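Local coordinates for protein CsuE (Acinetobacter baumannii, PDB 6FJY) that is the tip adhesion subunit of archaic chaperone-usher Csu pili, which probably act in biofilm formation, and is captured here with its chaperone CsuC before assembly, at residues Ser125-Lys130 with Gly171-Thr176; Gly8-Ser13 with Ser27-Gly32; Ala70-Leu73 with Ile79-Leu82; Leu48-Glu53 with Ile72-Asn77. All blocks are in the same frame, centred on the assembly; numbering follows the deposited sequence.

Contact 1 (Ser125-Lys130 with Gly171-Thr176)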
loop_
_atom_site.group_PDB
_atom_site.type_symbol
_atom_site.label_atom_id
_atom_site.label_comp_id
_atom_site.label_asym_id
_atom_site.label_seq_id
_atom_site.Cartn_x
_atom_site.Cartn_y
_atom_site.Cartn_z
ATOM N N SER D 125 1.967 1.073 -24.728
ATOM C CA SER D 125 1.506 0.121 -25.713
ATOM C C SER D 125 1.284 -1.225 -25.042
ATOM O O SER D 125 2.034 -1.606 -24.135
ATOM C CB SER D 125 2.513 -0.039 -26.855
ATOM O OG SER D 125 1.990 -0.892 -27.858
ATOM N N PRO D 126 0.263 -1.959 -25.458
ATOM C CA PRO D 126 0.027 -3.286 -24.888
ATOM C C PRO D 126 1.097 -4.274 -25.325
ATOM O O PRO D 126 1.863 -4.055 -26.265
ATOM C CB PRO D 126 -1.352 -3.665 -25.429
ATOM C CG PRO D 126 -1.504 -2.843 -26.673
ATOM C CD PRO D 126 -0.785 -1.563 -26.417
ATOM N N LEU D 127 1.150 -5.383 -24.593
ATOM C CA LEU D 127 2.056 -6.482 -24.898
ATOM C C LEU D 127 1.377 -7.425 -25.889
ATOM O O LEU D 127 0.408 -8.113 -25.543
ATOM C CB LEU D 127 2.436 -7.213 -23.622
ATOM C CG LEU D 127 3.874 -7.681 -23.419
ATOM C CD1 LEU D 127 3.883 -8.860 -22.427
ATOM C CD2 LEU D 127 4.540 -8.038 -24.719
ATOM N N LYS D 128 1.888 -7.461 -27.118
ATOM C CA LYS D 128 1.397 -8.345 -28.165
ATOM C C LYS D 128 2.525 -9.274 -28.575
ATOM O O LYS D 128 3.582 -8.818 -29.029
ATOM C CB LYS D 128 0.888 -7.550 -29.371
ATOM C CG LYS D 128 -0.389 -6.768 -29.102
ATOM C CD LYS D 128 -0.887 -6.058 -30.354
ATOM C CE LYS D 128 -1.268 -7.042 -31.448
ATOM N NZ LYS D 128 -1.648 -6.350 -32.720
ATOM N N VAL D 129 2.306 -10.570 -28.422
ATOM C CA VAL D 129 3.324 -11.563 -28.729
ATOM C C VAL D 129 2.737 -12.601 -29.673
ATOM O O VAL D 129 1.611 -13.076 -29.480
ATOM C CB VAL D 129 3.876 -12.235 -27.451
ATOM C CG1 VAL D 129 4.969 -13.228 -27.800
ATOM C CG2 VAL D 129 4.414 -11.189 -26.490
ATOM N N LYS D 130 3.504 -12.946 -30.700
ATOM C CA LYS D 130 3.195 -14.063 -31.571
ATOM C C LYS D 130 3.985 -15.265 -31.080
ATOM O O LYS D 130 5.216 -15.203 -30.976
ATOM C CB LYS D 130 3.529 -13.743 -33.029
ATOM C CG LYS D 130 2.979 -14.762 -34.028
ATOM C CD LYS D 130 3.148 -14.269 -35.471
ATOM C CE LYS D 130 2.348 -13.002 -35.747
ATOM N NZ LYS D 130 0.906 -13.292 -36.023
ATOM N N GLY D 171 -2.124 -8.422 -23.934
ATOM C CA GLY D 171 -2.441 -8.042 -22.574
ATOM C C GLY D 171 -2.001 -6.622 -22.297
ATOM O O GLY D 171 -1.117 -6.079 -22.963
ATOM N N SER D 172 -2.638 -6.031 -21.293
ATOM C CA SER D 172 -2.296 -4.707 -20.802
ATOM C C SER D 172 -1.497 -4.830 -19.512
ATOM O O SER D 172 -1.858 -5.603 -18.619
ATOM C CB SER D 172 -3.553 -3.876 -20.556
ATOM O OG SER D 172 -3.218 -2.664 -19.901
ATOM N N LEU D 173 -0.419 -4.066 -19.418
ATOM C CA LEU D 173 0.433 -4.044 -18.243
ATOM C C LEU D 173 0.246 -2.718 -17.520
ATOM O O LEU D 173 0.200 -1.655 -18.150
ATOM C CB LEU D 173 1.905 -4.236 -18.620
ATOM C CG LEU D 173 2.468 -5.633 -18.901
ATOM C CD1 LEU D 173 1.575 -6.457 -19.821
ATOM C CD2 LEU D 173 3.856 -5.503 -19.505
ATOM N N SER D 174 0.133 -2.789 -16.196
ATOM C CA SER D 174 -0.071 -1.610 -15.373
ATOM C C SER D 174 0.765 -1.728 -14.106
ATOM O O SER D 174 1.022 -2.828 -13.608
ATOM C CB SER D 174 -1.551 -1.422 -15.018
ATOM O OG SER D 174 -1.754 -0.198 -14.341
ATOM N N ILE D 175 1.194 -0.575 -13.601
ATOM C CA ILE D 175 2.001 -0.473 -12.392
ATOM C C ILE D 175 1.363 0.575 -11.491
ATOM O O ILE D 175 1.159 1.720 -11.911
ATOM C CB ILE D 175 3.461 -0.089 -12.702
ATOM C CG1 ILE D 175 4.131 -1.153 -13.562
ATOM C CG2 ILE D 175 4.252 0.163 -11.406
ATOM C CD1 ILE D 175 5.498 -0.726 -14.083
ATOM N N THR D 176 1.049 0.186 -10.260
ATOM C CA THR D 176 0.426 1.078 -9.291
ATOM C C THR D 176 1.463 1.440 -8.227
ATOM O O THR D 176 1.880 0.588 -7.437
ATOM C CB THR D 176 -0.808 0.437 -8.660
ATOM O OG1 THR D 176 -1.782 0.162 -9.676
ATOM C CG2 THR D 176 -1.413 1.369 -7.632
#

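Contact 2 (Gly8-Ser13 with Ser27-Gly32)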
loop_
_atom_site.group_PDB
_atom_site.type_symbol
_atom_site.label_atom_id
_atom_site.label_comp_id
_atom_site.label_asym_id
_atom_site.label_seq_id
_atom_site.Cartn_x
_atom_site.Cartn_y
_atom_site.Cartn_z
ATOM N N GLY D 8 -6.833 -8.951 -21.432
ATOM C CA GLY D 8 -6.492 -9.067 -20.023
ATOM C C GLY D 8 -5.493 -8.048 -19.504
ATOM O O GLY D 8 -4.726 -7.467 -20.280
ATOM N N THR D 9 -5.482 -7.833 -18.187
ATOM C CA THR D 9 -4.598 -6.861 -17.558
ATOM C C THR D 9 -3.789 -7.514 -16.451
ATOM O O THR D 9 -4.338 -8.206 -15.589
ATOM C CB THR D 9 -5.373 -5.670 -16.986
ATOM O OG1 THR D 9 -4.491 -4.863 -16.195
ATOM C CG2 THR D 9 -6.541 -6.137 -16.123
ATOM N N SER D 10 -2.487 -7.279 -16.471
ATOM C CA SER D 10 -1.592 -7.672 -15.395
ATOM C C SER D 10 -1.128 -6.405 -14.690
ATOM O O SER D 10 -0.512 -5.535 -15.315
ATOM C CB SER D 10 -0.397 -8.460 -15.931
ATOM O OG SER D 10 -0.798 -9.416 -16.903
ATOM N N SER D 11 -1.437 -6.290 -13.403
ATOM C CA SER D 11 -0.996 -5.159 -12.608
ATOM C C SER D 11 0.002 -5.617 -11.554
ATOM O O SER D 11 0.025 -6.784 -11.150
ATOM C CB SER D 11 -2.166 -4.453 -11.927
ATOM O OG SER D 11 -2.766 -5.291 -10.960
ATOM N N ILE D 12 0.846 -4.681 -11.133
ATOM C CA ILE D 12 1.767 -4.877 -10.027
ATOM C C ILE D 12 1.753 -3.599 -9.200
ATOM O O ILE D 12 1.483 -2.510 -9.717
ATOM C CB ILE D 12 3.200 -5.222 -10.507
ATOM C CG1 ILE D 12 3.886 -3.993 -11.099
ATOM C CG2 ILE D 12 3.179 -6.348 -11.546
ATOM C CD1 ILE D 12 5.364 -4.181 -11.350
ATOM N N SER D 13 2.050 -3.734 -7.902
ATOM C CA SER D 13 2.005 -2.604 -6.983
ATOM C C SER D 13 3.286 -2.543 -6.162
ATOM O O SER D 13 3.778 -3.572 -5.693
ATOM C CB SER D 13 0.786 -2.689 -6.060
ATOM O OG SER D 13 -0.404 -2.507 -6.802
ATOM N N SER D 27 9.098 -8.950 -11.071
ATOM C CA SER D 27 7.669 -8.984 -10.783
ATOM C C SER D 27 7.007 -9.838 -11.858
ATOM O O SER D 27 6.858 -9.407 -13.004
ATOM C CB SER D 27 7.066 -7.585 -10.723
ATOM O OG SER D 27 7.310 -6.977 -9.469
ATOM N N GLN D 28 6.612 -11.044 -11.474
ATOM C CA GLN D 28 6.127 -12.045 -12.411
ATOM C C GLN D 28 4.723 -11.707 -12.885
ATOM O O GLN D 28 3.832 -11.432 -12.076
ATOM C CB GLN D 28 6.150 -13.412 -11.743
ATOM C CG GLN D 28 5.377 -14.491 -12.441
ATOM C CD GLN D 28 5.649 -15.848 -11.817
ATOM O OE1 GLN D 28 6.542 -15.993 -10.973
ATOM N NE2 GLN D 28 4.883 -16.849 -12.228
ATOM N N PHE D 29 4.532 -11.715 -14.203
ATOM C CA PHE D 29 3.220 -11.516 -14.796
ATOM C C PHE D 29 3.024 -12.507 -15.935
ATOM O O PHE D 29 3.979 -13.080 -16.464
ATOM C CB PHE D 29 3.037 -10.076 -15.298
ATOM C CG PHE D 29 3.773 -9.764 -16.572
ATOM C CD1 PHE D 29 5.095 -9.361 -16.547
ATOM C CD2 PHE D 29 3.126 -9.829 -17.792
ATOM C CE1 PHE D 29 5.764 -9.056 -17.716
ATOM C CE2 PHE D 29 3.789 -9.529 -18.962
ATOM C CZ PHE D 29 5.105 -9.136 -18.924
ATOM N N ASN D 30 1.761 -12.696 -16.313
ATOM C CA ASN D 30 1.400 -13.642 -17.363
ATOM C C ASN D 30 1.732 -13.076 -18.737
ATOM O O ASN D 30 1.337 -11.958 -19.079
ATOM C CB ASN D 30 -0.077 -13.992 -17.261
ATOM C CG ASN D 30 -0.438 -14.495 -15.886
ATOM O OD1 ASN D 30 0.439 -14.870 -15.100
ATOM N ND2 ASN D 30 -1.727 -14.500 -15.578
ATOM N N SER D 31 2.482 -13.852 -19.514
ATOM C CA SER D 31 3.001 -13.374 -20.787
ATOM C C SER D 31 1.934 -13.333 -21.869
ATOM O O SER D 31 2.030 -12.530 -22.802
ATOM C CB SER D 31 4.143 -14.275 -21.239
ATOM O OG SER D 31 3.652 -15.589 -21.460
ATOM N N GLY D 32 0.927 -14.201 -21.761
ATOM C CA GLY D 32 -0.078 -14.407 -22.788
ATOM C C GLY D 32 -0.204 -15.860 -23.214
ATOM O O GLY D 32 -1.268 -16.274 -23.684
#

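Contact 3 (Ala70-Leu73 with Ile79-Leu82)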
loop_
_atom_site.group_PDB
_atom_site.type_symbol
_atom_site.label_atom_id
_atom_site.label_comp_id
_atom_site.label_asym_id
_atom_site.label_seq_id
_atom_site.Cartn_x
_atom_site.Cartn_y
_atom_site.Cartn_z
ATOM N N ALA D 70 10.293 0.658 -17.337
ATOM C CA ALA D 70 10.407 -0.723 -16.916
ATOM C C ALA D 70 11.274 -1.492 -17.901
ATOM O O ALA D 70 11.749 -0.964 -18.911
ATOM C CB ALA D 70 9.025 -1.366 -16.788
ATOM N N ILE D 71 11.484 -2.762 -17.585
ATOM C CA ILE D 71 12.246 -3.672 -18.426
ATOM C C ILE D 71 11.494 -4.987 -18.417
ATOM O O ILE D 71 11.270 -5.564 -17.345
ATOM C CB ILE D 71 13.684 -3.880 -17.921
ATOM C CG1 ILE D 71 14.454 -2.562 -17.905
ATOM C CG2 ILE D 71 14.398 -4.919 -18.759
ATOM C CD1 ILE D 71 15.819 -2.684 -17.287
ATOM N N ILE D 72 11.086 -5.456 -19.591
ATOM C CA ILE D 72 10.334 -6.699 -19.675
ATOM C C ILE D 72 11.296 -7.832 -19.998
ATOM O O ILE D 72 12.133 -7.713 -20.898
ATOM C CB ILE D 72 9.211 -6.605 -20.716
ATOM C CG1 ILE D 72 8.455 -5.289 -20.554
ATOM C CG2 ILE D 72 8.249 -7.749 -20.525
ATOM C CD1 ILE D 72 7.965 -5.058 -19.147
ATOM N N LEU D 73 11.184 -8.926 -19.247
ATOM C CA LEU D 73 12.050 -10.080 -19.413
ATOM C C LEU D 73 11.210 -11.338 -19.567
ATOM O O LEU D 73 10.130 -11.455 -18.984
ATOM C CB LEU D 73 13.014 -10.237 -18.222
ATOM C CG LEU D 73 13.994 -9.106 -17.883
ATOM C CD1 LEU D 73 13.425 -8.179 -16.828
ATOM C CD2 LEU D 73 15.322 -9.689 -17.422
ATOM N N ILE D 79 16.028 -10.139 -21.505
ATOM C CA ILE D 79 15.333 -8.929 -21.929
ATOM C C ILE D 79 14.722 -9.131 -23.310
ATOM O O ILE D 79 15.401 -9.551 -24.258
ATOM C CB ILE D 79 16.301 -7.733 -21.918
ATOM C CG1 ILE D 79 16.834 -7.496 -20.505
ATOM C CG2 ILE D 79 15.626 -6.484 -22.453
ATOM C CD1 ILE D 79 17.515 -6.170 -20.324
ATOM N N ILE D 80 13.441 -8.819 -23.434
ATOM C CA ILE D 80 12.737 -8.893 -24.706
ATOM C C ILE D 80 12.744 -7.515 -25.351
ATOM O O ILE D 80 12.623 -6.480 -24.686
ATOM C CB ILE D 80 11.296 -9.432 -24.539
ATOM C CG1 ILE D 80 10.374 -8.375 -23.939
ATOM C CG2 ILE D 80 11.283 -10.640 -23.632
ATOM C CD1 ILE D 80 8.925 -8.752 -23.996
ATOM N N SER D 81 12.884 -7.507 -26.668
ATOM C CA SER D 81 12.974 -6.300 -27.465
ATOM C C SER D 81 11.765 -6.211 -28.393
ATOM O O SER D 81 11.044 -7.189 -28.611
ATOM C CB SER D 81 14.285 -6.304 -28.253
ATOM O OG SER D 81 15.248 -7.092 -27.570
ATOM N N LEU D 82 11.572 -5.020 -28.967
ATOM C CA LEU D 82 10.317 -4.693 -29.645
ATOM C C LEU D 82 10.056 -5.562 -30.868
ATOM O O LEU D 82 8.901 -5.710 -31.283
ATOM C CB LEU D 82 10.317 -3.218 -30.054
ATOM C CG LEU D 82 9.100 -2.669 -30.801
ATOM C CD1 LEU D 82 7.817 -2.985 -30.045
ATOM C CD2 LEU D 82 9.241 -1.174 -31.017
#

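Contact 4 (Leu48-Glu53 with Ile72-Asn77)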
loop_
_atom_site.group_PDB
_atom_site.type_symbol
_atom_site.label_atom_id
_atom_site.label_comp_id
_atom_site.label_asym_id
_atom_site.label_seq_id
_atom_site.Cartn_x
_atom_site.Cartn_y
_atom_site.Cartn_z
ATOM N N LEU D 48 9.302 -23.873 -28.750
ATOM C CA LEU D 48 8.660 -22.599 -28.457
ATOM C C LEU D 48 9.601 -21.476 -28.858
ATOM O O LEU D 48 10.716 -21.385 -28.333
ATOM C CB LEU D 48 8.298 -22.492 -26.981
ATOM C CG LEU D 48 7.256 -21.425 -26.629
ATOM C CD1 LEU D 48 6.491 -21.849 -25.395
ATOM C CD2 LEU D 48 7.899 -20.065 -26.406
ATOM N N LYS D 49 9.158 -20.640 -29.793
ATOM C CA LYS D 49 9.765 -19.350 -30.062
ATOM C C LYS D 49 8.654 -18.306 -30.073
ATOM O O LYS D 49 7.491 -18.619 -30.350
ATOM C CB LYS D 49 10.550 -19.343 -31.389
ATOM C CG LYS D 49 9.761 -18.957 -32.631
ATOM C CD LYS D 49 10.658 -18.965 -33.896
ATOM C CE LYS D 49 9.902 -18.472 -35.129
ATOM N NZ LYS D 49 10.650 -18.638 -36.414
ATOM N N TYR D 50 9.005 -17.070 -29.719
ATOM C CA TYR D 50 8.028 -15.993 -29.657
ATOM C C TYR D 50 8.530 -14.787 -30.437
ATOM O O TYR D 50 9.710 -14.683 -30.782
ATOM C CB TYR D 50 7.691 -15.583 -28.205
ATOM C CG TYR D 50 8.827 -14.963 -27.399
ATOM C CD1 TYR D 50 9.054 -13.589 -27.410
ATOM C CD2 TYR D 50 9.648 -15.750 -26.605
ATOM C CE1 TYR D 50 10.088 -13.023 -26.667
ATOM C CE2 TYR D 50 10.672 -15.191 -25.863
ATOM C CZ TYR D 50 10.888 -13.834 -25.897
ATOM O OH TYR D 50 11.912 -13.303 -25.155
ATOM N N ARG D 51 7.595 -13.885 -30.728
ATOM C CA ARG D 51 7.883 -12.658 -31.452
ATOM C C ARG D 51 7.129 -11.533 -30.768
ATOM O O ARG D 51 5.898 -11.584 -30.669
ATOM C CB ARG D 51 7.472 -12.767 -32.926
ATOM C CG ARG D 51 7.763 -11.517 -33.747
ATOM C CD ARG D 51 6.936 -11.493 -35.038
ATOM N NE ARG D 51 7.125 -12.705 -35.833
ATOM C CZ ARG D 51 6.460 -12.994 -36.950
ATOM N NH1 ARG D 51 5.550 -12.157 -37.439
ATOM N NH2 ARG D 51 6.713 -14.128 -37.584
ATOM N N VAL D 52 7.855 -10.528 -30.292
ATOM C CA VAL D 52 7.203 -9.367 -29.699
ATOM C C VAL D 52 6.682 -8.474 -30.818
ATOM O O VAL D 52 7.456 -7.970 -31.637
ATOM C CB VAL D 52 8.160 -8.604 -28.781
ATOM C CG1 VAL D 52 7.409 -7.508 -28.049
ATOM C CG2 VAL D 52 8.799 -9.559 -27.814
ATOM N N GLU D 53 5.366 -8.292 -30.870
ATOM C CA GLU D 53 4.764 -7.386 -31.854
ATOM C C GLU D 53 4.747 -5.973 -31.279
ATOM O O GLU D 53 5.492 -5.100 -31.731
ATOM C CB GLU D 53 3.359 -7.854 -32.249
ATOM C CG GLU D 53 3.309 -8.953 -33.301
ATOM C CD GLU D 53 1.905 -9.139 -33.873
ATOM O OE1 GLU D 53 0.939 -8.679 -33.231
ATOM O OE2 GLU D 53 1.760 -9.734 -34.962
ATOM N N ILE D 72 11.086 -5.456 -19.591
ATOM C CA ILE D 72 10.334 -6.699 -19.675
ATOM C C ILE D 72 11.296 -7.832 -19.998
ATOM O O ILE D 72 12.133 -7.713 -20.898
ATOM C CB ILE D 72 9.211 -6.605 -20.716
ATOM C CG1 ILE D 72 8.455 -5.289 -20.554
ATOM C CG2 ILE D 72 8.249 -7.749 -20.525
ATOM C CD1 ILE D 72 7.965 -5.058 -19.147
ATOM N N LEU D 73 11.184 -8.926 -19.247
ATOM C CA LEU D 73 12.050 -10.080 -19.413
ATOM C C LEU D 73 11.210 -11.338 -19.567
ATOM O O LEU D 73 10.130 -11.455 -18.984
ATOM C CB LEU D 73 13.014 -10.237 -18.222
ATOM C CG LEU D 73 13.994 -9.106 -17.883
ATOM C CD1 LEU D 73 13.425 -8.179 -16.828
ATOM C CD2 LEU D 73 15.322 -9.689 -17.422
ATOM N N ASP D 74 11.733 -12.286 -20.350
ATOM C CA ASP D 74 11.041 -13.529 -20.664
ATOM C C ASP D 74 11.237 -14.547 -19.547
ATOM O O ASP D 74 11.796 -14.252 -18.490
ATOM C CB ASP D 74 11.523 -14.086 -22.004
ATOM C CG ASP D 74 13.025 -14.337 -22.030
ATOM O OD1 ASP D 74 13.663 -14.251 -20.962
ATOM O OD2 ASP D 74 13.571 -14.612 -23.124
ATOM N N SER D 75 10.799 -15.782 -19.796
ATOM C CA SER D 75 10.794 -16.809 -18.764
ATOM C C SER D 75 12.196 -17.250 -18.354
ATOM O O SER D 75 12.344 -17.907 -17.323
ATOM C CB SER D 75 9.983 -18.014 -19.246
ATOM O OG SER D 75 8.688 -17.615 -19.664
ATOM N N ASN D 76 13.223 -16.924 -19.138
ATOM C CA ASN D 76 14.602 -17.230 -18.780
ATOM C C ASN D 76 15.345 -16.007 -18.248
ATOM O O ASN D 76 16.579 -15.994 -18.237
ATOM C CB ASN D 76 15.337 -17.818 -19.985
ATOM C CG ASN D 76 14.759 -19.145 -20.430
ATOM O OD1 ASN D 76 14.673 -20.098 -19.649
ATOM N ND2 ASN D 76 14.356 -19.216 -21.696
ATOM N N ASN D 77 14.606 -14.986 -17.811
ATOM C CA ASN D 77 15.154 -13.703 -17.358
ATOM C C ASN D 77 16.032 -13.036 -18.419
ATOM O O ASN D 77 17.038 -12.399 -18.106
ATOM C CB ASN D 77 15.905 -13.850 -16.032
ATOM C CG ASN D 77 15.064 -13.417 -14.838
ATOM O OD1 ASN D 77 15.071 -12.246 -14.449
ATOM N ND2 ASN D 77 14.321 -14.356 -14.264
#

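Contact 1 (Ser125-Lys130 with Gly171-Thr176)
L127 and G171 face each other as an antiparallel hydrogen-bonded pair, each giving its N-H to the other's carbonyl. L127 N reaches G171 O at 2.9 Å and arrives almost end-on, with a C=O...N angle of 168°. The return bond, from G171 N to L127 O, is 3.0 Å long, and its donor sits 17° out of the carbonyl plane. P126 adds a second neighbour to the same G171 oxygen: its CB lies 3.5 Å from G171 O, in van der Waals contact. A proline has no N-H to offer, and the regular pairing of this strand takes up at L127. G171 brings no side chain, and the apolar contact is made one step further on by L173, diagonally across from L127. The first torsion of L173 (chi1 -80°) sets CG beside the backbone N, and the second then brings L173 CD1 to 4.0 Å from L127 CB. Both leucines lie on the buried face and rest on F29 of strand 24-31, so the pair roofs an aromatic side chain in the interior of the sandwich. K128 and S172 are turned to the other face. Outward from the pair, V129 continues the backbone bonding with S169, and the K130 ammonium forms a salt bridge with D168. Strand 119-136 is bonded on its other flank to strand 47-54 through K128 and K130, whereas 171-176 turns to 9-15, beginning with the S172-G8 backbone bond. The two strands here therefore join 47-54 to 9-15 through continuous main-chain pairing.

Contact 2 (Gly8-Ser13 with Ser27-Gly32)
S10 lays its CB against F29 CB, 3.8 Å away, where two strands of the Ig-like beta sandwich run alongside each other in opposite directions. Strand 9-15 hydrogen-bonds in parallel to 167-184, strand 24-31 in antiparallel fashion to 103-110. Between 9-13 and 27-31 themselves the backbones are not bonded; the segment axes, 176° apart in direction, stay 7.3 Å from each other, and side chains fill the interval. The contact therefore packs strands of two different pairings against each other, near the surface.

S10 OG approaches the F29 ring obliquely, 4.0 Å from F29 CD2, and comes no nearer to N30 O. The ring turns inward, away from S10, and touches L127, L173, F106 and I108. Its CG is tucked between the backbone N and the carbonyl carbon (chi1 75°), and S27 O meets the ring at its edge, in plane.

Two residues on, I12 meets S27 across the same interval. CD1, at the end of the longer branch, makes the closest approach, with I12 CG2 a little further off, 4.2 Å from S27 CB. I12 also touches I175 of the parallel-bonded strand 167-184. I12 CD1 sits against the CB-OG bond of the serine, 3.9 Å from S27 CB and equally far from S27 OG.

Contact 3 (Ala70-Leu73 with Ile79-Leu82)
I72 and I80 form the buried centre of this contact, with I72 CG2 3.7 Å from I80 CD1. They belong to a turn of the adhesin's beta sandwich: strand 67-73 ends, the chain turns and touches the strand end at a single bridge between L73 and I79, and 79-82 then leads away as a loop, roughly at right angles to the strand. The side chains of I72 and I80 cross obliquely, the CB of I72 also lying 3.9 Å from I80 CD1. I80 sets its CG1 between its own backbone N and carbonyl carbon (chi1 75°), which swings the CG1-CD1 branch over I72 and leaves CG2 near the carbonyl carbon of L73. Y50 and V52 of strand 47-54 and the side chain of M55 also touch I80, which thus lies between the end of strand 67-73 and side chains of strand 47-54.

A second apolar patch forms round I79, which is itself exposed. The I79 CD1 methyl rests 3.7 Å from I71 CG2, while I79 CG1 takes L73 CD2 at 4.1 Å; I71 and L73 together form the surface on which the I79 branch rests. Both also touch R109 of strand 103-110.

The polar edge runs along the backbone and is carried by I72 O. I79 CA approaches it at 3.6 Å in a CA-H...O contact, and I80 CG1 packs against it too. Its conventional partner is I80 N, 3.1 Å from I72 O in a nearly straight bond (172° at the hydrogen), with the donor tilted 24° from the carbonyl plane.

Contact 4 (Leu48-Glu53 with Ile72-Asn77)
Y50 and D74 carry this contact between them, through one hydrogen bond and the packing around it. The Y50 hydroxyl donates to D74 OD2, with 2.9 Å between Y50 OH and D74 OD2. It meets the carboxylate on the anti side of that oxygen, 28° out of plane, while the oxygen itself lies at the edge of the phenol ring. The ring and carboxylate planes are 83° apart, so the two flat groups meet almost perpendicularly. The D74 methylene shares in the contact, its CB lying 4.0 Å from Y50 CZ.

Each residue is held in place from elsewhere. In Y50, CG lies between the backbone N and carbonyl carbon, and the ring projects from strand 47-54 into the interior, where it touches V129, M88, I80 and F106. The other carboxylate oxygen, OD1, accepts from the backbone N-H of E78 and, weakly, from that of N76, with 3.3 Å between N76 N and D74 OD1. The donors to both oxygens would tend to stabilise a charged carboxylate, offsetting the cost of burial.

D74 is also the first residue of a type I beta turn, closed by N77 N, 3.0 Å from D74 O. The weak bond to N76 N gives a loose Asx turn, with E78 N the stronger partner of OD1; here a tyrosine from across the beta-sandwich core ties down the remaining oxygen.

All four contacts belong to one beta sandwich, and side chains of each reach its interior. Contacts 1 and 2, centred about 8 Å apart, share main-chain bonding: S172 N lies 2.7 Å from G8 O, and T176 N 2.8 Å from I12 O. F29 of contact 2 is the common floor, with its CE2 3.5 Å from L127 CD1 and its CZ 3.8 Å from I72 CG2, of the strand end that contacts 3 and 4 share. Those two, also centred about 8 Å apart, follow directly on strand 67-73, and I80 of contact 3 packs on Y50 of contact 4. K130 O, 2.7 Å from R51 N, joins contact 1 to the strand of contact 4.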